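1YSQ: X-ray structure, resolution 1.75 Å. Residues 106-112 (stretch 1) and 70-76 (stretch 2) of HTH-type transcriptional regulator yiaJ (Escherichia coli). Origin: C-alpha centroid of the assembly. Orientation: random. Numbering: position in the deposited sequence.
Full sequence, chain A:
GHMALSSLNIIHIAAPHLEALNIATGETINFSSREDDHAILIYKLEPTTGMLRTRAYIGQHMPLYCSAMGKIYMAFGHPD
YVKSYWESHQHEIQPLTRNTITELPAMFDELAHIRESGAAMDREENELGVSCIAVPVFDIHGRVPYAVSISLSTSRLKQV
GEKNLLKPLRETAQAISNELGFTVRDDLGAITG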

# COMPACT_ATOMS: atom_id res chain seq x y z
N ALA A 106 1.99 -6.20 -18.76
CA ALA A 106 2.14 -4.91 -18.11
C ALA A 106 2.27 -5.06 -16.60
O ALA A 106 3.08 -4.37 -15.98
CB ALA A 106 0.97 -3.99 -18.46
N MET A 107 1.49 -5.97 -16.01
CA MET A 107 1.58 -6.17 -14.56
C MET A 107 2.95 -6.73 -14.15
O MET A 107 3.55 -6.27 -13.17
CB MET A 107 0.46 -7.04 -14.01
CG MET A 107 0.52 -7.18 -12.45
SD MET A 107 0.54 -5.66 -11.43
CE MET A 107 -1.20 -5.31 -11.43
N PHE A 108 3.46 -7.70 -14.91
CA PHE A 108 4.77 -8.28 -14.59
C PHE A 108 5.87 -7.21 -14.65
O PHE A 108 6.78 -7.21 -13.83
CB PHE A 108 5.10 -9.45 -15.54
CG PHE A 108 4.62 -10.78 -15.03
CD1 PHE A 108 4.99 -11.24 -13.78
CD2 PHE A 108 3.78 -11.57 -15.82
CE1 PHE A 108 4.54 -12.48 -13.32
CE2 PHE A 108 3.33 -12.81 -15.36
CZ PHE A 108 3.72 -13.26 -14.12
N ASP A 109 5.77 -6.31 -15.63
CA ASP A 109 6.74 -5.22 -15.77
C ASP A 109 6.68 -4.34 -14.54
O ASP A 109 7.71 -3.99 -13.96
CB ASP A 109 6.41 -4.38 -17.01
CG ASP A 109 6.88 -5.03 -18.30
OD1 ASP A 109 7.61 -6.05 -18.25
OD2 ASP A 109 6.57 -4.55 -19.42
N GLU A 110 5.46 -3.99 -14.14
CA GLU A 110 5.23 -3.20 -12.93
C GLU A 110 5.78 -3.91 -11.69
O GLU A 110 6.45 -3.30 -10.86
CB GLU A 110 3.73 -2.96 -12.76
CG GLU A 110 3.34 -2.36 -11.41
CD GLU A 110 3.31 -0.84 -11.41
OE1 GLU A 110 3.84 -0.23 -12.36
OE2 GLU A 110 2.76 -0.24 -10.45
N LEU A 111 5.48 -5.20 -11.57
CA LEU A 111 5.87 -5.96 -10.40
C LEU A 111 7.38 -6.10 -10.28
O LEU A 111 7.90 -6.11 -9.17
CB LEU A 111 5.19 -7.34 -10.38
CG LEU A 111 3.67 -7.35 -10.16
CD1 LEU A 111 3.18 -8.80 -10.15
CD2 LEU A 111 3.28 -6.62 -8.88
N ALA A 112 8.07 -6.23 -11.41
CA ALA A 112 9.54 -6.25 -11.39
C ALA A 112 10.11 -4.96 -10.81
O ALA A 112 11.01 -5.01 -9.99
CB ALA A 112 10.08 -6.52 -12.79
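Stretch 2 70-76: GKIYMAF

How does the second stretch lie on the first? Both are helical: residues 106-112 form one continuous piece of helix, and 70-75 belong to another that begins earlier in the chain. Their axes cross almost at right angles, with a signed crossing angle of -85° and a closest approach of 9.4 Å. Helices crossing this steeply share a compact patch rather than a long seam, and here the two stretches bury 307 Å² in all. The backbones come nearest where the CA atoms of Leu 111 and Ala 75 lie 4.7 Å apart.

Which bump fills which hollow? Leu 111 is the main bump, the residue most covered by the partner helix. Its CA-to-CB bond points toward the other helix, and its side chain fills a hollow lined by Lys 71, Met 74 and Ala 75, within one turn of that helix. CD2 of Leu 111 lies 3.3 Å from O of Lys 71 and 3.9 Å from CB of Ala 75, while CD1 of Leu 111 packs 4.0 Å from CB of Met 74. The methyl of Ala 75 rests against the backbone where the two helices come close: its CB sits 3.6 Å from O of Leu 111.

What does Met 107 add, one turn earlier? Its CA-to-CB bond points sideways, but chi2 and chi3, both p, accompany an end that comes nearer the other helix. CE of Met 107 reaches 4.0 Å from CD of Lys 71 and 4.3 Å from CE of Met 74, extending the apolar patch beyond Leu 111.

How does a lysine fit here? The long aliphatic part of Lys 71 packs against Met 107, and its charged end continues to Glu 110. There NZ of Lys 71 donates a hydrogen bond to OE2 of Glu 110 at 2.8 Å, part of a salt bridge.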

# COMPACT_ATOMS: atom_id res chain seq x y z
N GLY A 70 -1.49 -3.97 -2.46
CA GLY A 70 -1.75 -5.26 -3.09
C GLY A 70 -0.68 -5.63 -4.13
O GLY A 70 -0.26 -6.78 -4.21
N LYS A 71 -0.24 -4.64 -4.91
CA LYS A 71 0.82 -4.88 -5.89
C LYS A 71 2.14 -5.24 -5.21
O LYS A 71 2.88 -6.11 -5.69
CB LYS A 71 0.98 -3.68 -6.84
CG LYS A 71 -0.21 -3.55 -7.80
CD LYS A 71 0.04 -2.48 -8.88
CE LYS A 71 0.13 -1.08 -8.25
NZ LYS A 71 0.29 0.01 -9.25
N ILE A 72 2.41 -4.62 -4.06
CA ILE A 72 3.58 -4.99 -3.26
C ILE A 72 3.51 -6.47 -2.85
O ILE A 72 4.47 -7.20 -3.00
CB ILE A 72 3.69 -4.07 -2.03
CG1 ILE A 72 4.20 -2.70 -2.47
CG2 ILE A 72 4.61 -4.66 -0.93
CD1 ILE A 72 4.03 -1.64 -1.43
N TYR A 73 2.35 -6.90 -2.35
CA TYR A 73 2.19 -8.31 -1.98
C TYR A 73 2.49 -9.22 -3.16
O TYR A 73 3.22 -10.19 -3.01
CB TYR A 73 0.78 -8.58 -1.44
CG TYR A 73 0.48 -7.84 -0.15
CD1 TYR A 73 1.41 -7.80 0.89
CD2 TYR A 73 -0.76 -7.21 0.04
CE1 TYR A 73 1.13 -7.13 2.10
CE2 TYR A 73 -1.05 -6.52 1.24
CZ TYR A 73 -0.11 -6.50 2.26
OH TYR A 73 -0.39 -5.85 3.45
N MET A 74 1.94 -8.92 -4.33
CA MET A 74 2.24 -9.75 -5.51
C MET A 74 3.72 -9.67 -5.94
O MET A 74 4.31 -10.68 -6.34
CB MET A 74 1.33 -9.42 -6.70
CG MET A 74 -0.13 -9.94 -6.51
SD MET A 74 -1.19 -9.98 -8.02
CE MET A 74 -1.11 -8.40 -8.45
N ALA A 75 4.31 -8.48 -5.84
CA ALA A 75 5.70 -8.27 -6.26
C ALA A 75 6.68 -9.11 -5.45
O ALA A 75 7.71 -9.53 -5.97
CB ALA A 75 6.08 -6.79 -6.19
N PHE A 76 6.36 -9.33 -4.18
CA PHE A 76 7.20 -10.17 -3.32
C PHE A 76 6.75 -11.64 -3.20
O PHE A 76 7.39 -12.44 -2.50
CB PHE A 76 7.34 -9.51 -1.96
CG PHE A 76 8.30 -8.35 -1.98
CD1 PHE A 76 9.62 -8.51 -1.55
CD2 PHE A 76 7.88 -7.10 -2.45
CE1 PHE A 76 10.52 -7.43 -1.57
CE2 PHE A 76 8.76 -6.02 -2.49
CZ PHE A 76 10.09 -6.19 -2.06